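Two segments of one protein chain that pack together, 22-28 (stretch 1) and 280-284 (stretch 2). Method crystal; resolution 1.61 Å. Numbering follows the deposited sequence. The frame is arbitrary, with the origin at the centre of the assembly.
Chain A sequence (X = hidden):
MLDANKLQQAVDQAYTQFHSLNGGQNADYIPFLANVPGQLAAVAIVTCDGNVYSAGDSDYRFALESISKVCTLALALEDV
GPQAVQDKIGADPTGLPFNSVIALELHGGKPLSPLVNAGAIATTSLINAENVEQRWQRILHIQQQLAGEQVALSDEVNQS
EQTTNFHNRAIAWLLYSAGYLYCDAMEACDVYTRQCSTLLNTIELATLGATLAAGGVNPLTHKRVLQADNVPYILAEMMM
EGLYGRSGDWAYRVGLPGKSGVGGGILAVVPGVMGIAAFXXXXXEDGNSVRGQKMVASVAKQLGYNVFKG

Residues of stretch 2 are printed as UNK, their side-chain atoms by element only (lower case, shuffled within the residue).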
# COMPACT_ATOMS: atom_id res chain seq x y z
N ASN A 22 -25.89 7.19 10.21
CA ASN A 22 -26.04 8.42 9.44
C ASN A 22 -24.67 8.94 9.03
O ASN A 22 -23.65 8.57 9.61
CB ASN A 22 -26.79 9.53 10.25
CG ASN A 22 -28.30 9.38 10.20
OD1 ASN A 22 -29.01 9.86 11.09
ND2 ASN A 22 -28.81 8.75 9.15
N GLY A 23 -24.66 9.80 8.01
CA GLY A 23 -23.46 10.53 7.64
C GLY A 23 -23.19 10.33 6.15
O GLY A 23 -23.54 9.27 5.56
N GLY A 24 -22.57 11.33 5.55
CA GLY A 24 -22.29 11.30 4.12
C GLY A 24 -23.47 11.70 3.24
O GLY A 24 -24.53 12.04 3.73
N GLN A 25 -23.24 11.74 1.93
CA GLN A 25 -24.22 12.13 0.95
C GLN A 25 -24.11 11.27 -0.31
O GLN A 25 -23.00 10.94 -0.74
CB GLN A 25 -23.98 13.58 0.50
CG GLN A 25 -23.99 14.59 1.60
CD GLN A 25 -23.90 15.97 1.03
OE1 GLN A 25 -22.87 16.61 1.14
NE2 GLN A 25 -24.96 16.41 0.35
N ASN A 26 -25.23 10.96 -0.95
CA ASN A 26 -25.15 10.32 -2.25
C ASN A 26 -24.37 11.17 -3.23
O ASN A 26 -24.46 12.41 -3.22
CB ASN A 26 -26.51 10.13 -2.92
CG ASN A 26 -27.39 9.11 -2.25
OD1 ASN A 26 -27.29 8.83 -1.04
ND2 ASN A 26 -28.34 8.59 -3.02
N ALA A 27 -23.60 10.50 -4.08
CA ALA A 27 -23.16 11.11 -5.33
C ALA A 27 -24.39 11.68 -6.02
O ALA A 27 -25.45 11.05 -5.98
CB ALA A 27 -22.47 10.08 -6.22
N ASP A 28 -24.27 12.90 -6.55
CA ASP A 28 -25.42 13.57 -7.16
C ASP A 28 -25.12 14.33 -8.46
O ASP A 28 -25.93 15.16 -8.91
CB ASP A 28 -26.13 14.43 -6.11
CG ASP A 28 -25.30 15.64 -5.69
OD1 ASP A 28 -24.18 15.83 -6.21
OD2 ASP A 28 -25.71 16.46 -4.84
N UNK A 280 -23.73 0.99 0.47
CA UNK A 280 -24.74 1.96 0.83
C UNK A 280 -24.47 3.29 0.11
O UNK A 280 -23.29 3.74 0.08
o UNK A 280 -26.02 2.88 2.65
c UNK A 280 -24.78 2.19 2.33
N UNK A 281 -25.50 3.93 -0.47
CA UNK A 281 -25.25 5.12 -1.29
C UNK A 281 -24.53 6.31 -0.64
O UNK A 281 -23.80 6.94 -1.38
c UNK A 281 -26.92 3.49 -0.55
c UNK A 281 -27.46 4.17 -1.74
c UNK A 281 -26.67 5.51 -1.76
N UNK A 282 -24.76 6.67 0.62
CA UNK A 282 -24.08 7.87 1.16
C UNK A 282 -22.57 7.73 1.24
O UNK A 282 -22.10 6.78 1.86
c UNK A 282 -24.74 8.06 2.52
c UNK A 282 -26.10 7.42 2.36
c UNK A 282 -25.74 6.15 1.58
N UNK A 283 -21.85 8.68 0.64
CA UNK A 283 -20.40 8.69 0.55
C UNK A 283 -19.78 9.73 1.49
O UNK A 283 -20.37 10.78 1.73
c UNK A 283 -19.94 9.01 -0.85
c UNK A 283 -20.22 8.77 -3.35
c UNK A 283 -20.62 8.27 -1.98
c UNK A 283 -20.48 6.72 -1.86
N UNK A 284 -18.58 9.44 1.95
CA UNK A 284 -17.81 10.44 2.70
C UNK A 284 -17.14 11.41 1.75
O UNK A 284 -17.33 11.35 0.54
o UNK A 284 -15.15 8.09 3.73
c UNK A 284 -15.73 8.96 3.09
o UNK A 284 -15.38 9.15 1.91
c UNK A 284 -16.87 9.80 3.71
O HOH W 1 -23.67 7.45 -4.03

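Position 280 carries two side-chain atoms, one carbon followed by one oxygen. Such a short hydroxyl-bearing side chain is that of serine. The nearest approach of its side chain to stretch 1, Ser 280 OG to Asn 26 OD1, is 7.1 Å, and it takes no part in the contact; its OG is hydrogen-bonded elsewhere in the structure, which suits a small polar group in a buried place.

At position 281 there are three side-chain carbons, and they close a ring onto the backbone nitrogen. The CB lies 3.5 Å from OD1 of Asn 26. A ring that includes the backbone nitrogen identifies proline. Pro 281 has no amide hydrogen to satisfy, and its phi of -58° is one the ring readily accommodates. Its carbonyl is still available: a water accepts from Ala 27 N at 3.1 Å and donates to Pro 281 O at 2.7 Å, bridging two backbones whose direct N to O separation, Ala 27 N to Pro 281 O, is 4.5 Å.

Position 282 repeats the pattern, three carbons closed onto the nitrogen, with CB 3.5 Å from Gly 23 O and 3.9 Å from Gly 24 C. This too is proline. The compact ring of Pro 282 packs against the backbone of the glycines, while its CG lies 3.9 Å from Asn 26 OD1.

Position 283 has four side-chain carbons, forked at the second, and one branch tip lies 3.9 Å from the CB of Ala 27. A fork one carbon beyond CB means leucine. Leu 283, with chi1 m and chi2 t, brings CD1 to that methyl group in an apolar contact, fitting for a buried side chain. Unlike the prolines before it, it also has an amide hydrogen to give.

Position 284 bears two carbons, the second carrying two oxygens: a carboxylate, hence aspartate. The CB of Asp 284 points away from stretch 1, and both carboxylate oxygens find hydrogen bonds outside the two stretches.

The contact centres on a single antiparallel bridge. Gln 25 N donates to Leu 283 O at 3.0 Å, and Leu 283 N donates to Gln 25 O at 2.9 Å, so the pair satisfies both backbone groups of each residue. Gly 24 makes the close approach possible: its CA is 3.1 Å from Leu 283 O, and an ideal CB there would clash at 2.6 Å from that same oxygen.

Stretch 2, residues 280-284: SPPLD
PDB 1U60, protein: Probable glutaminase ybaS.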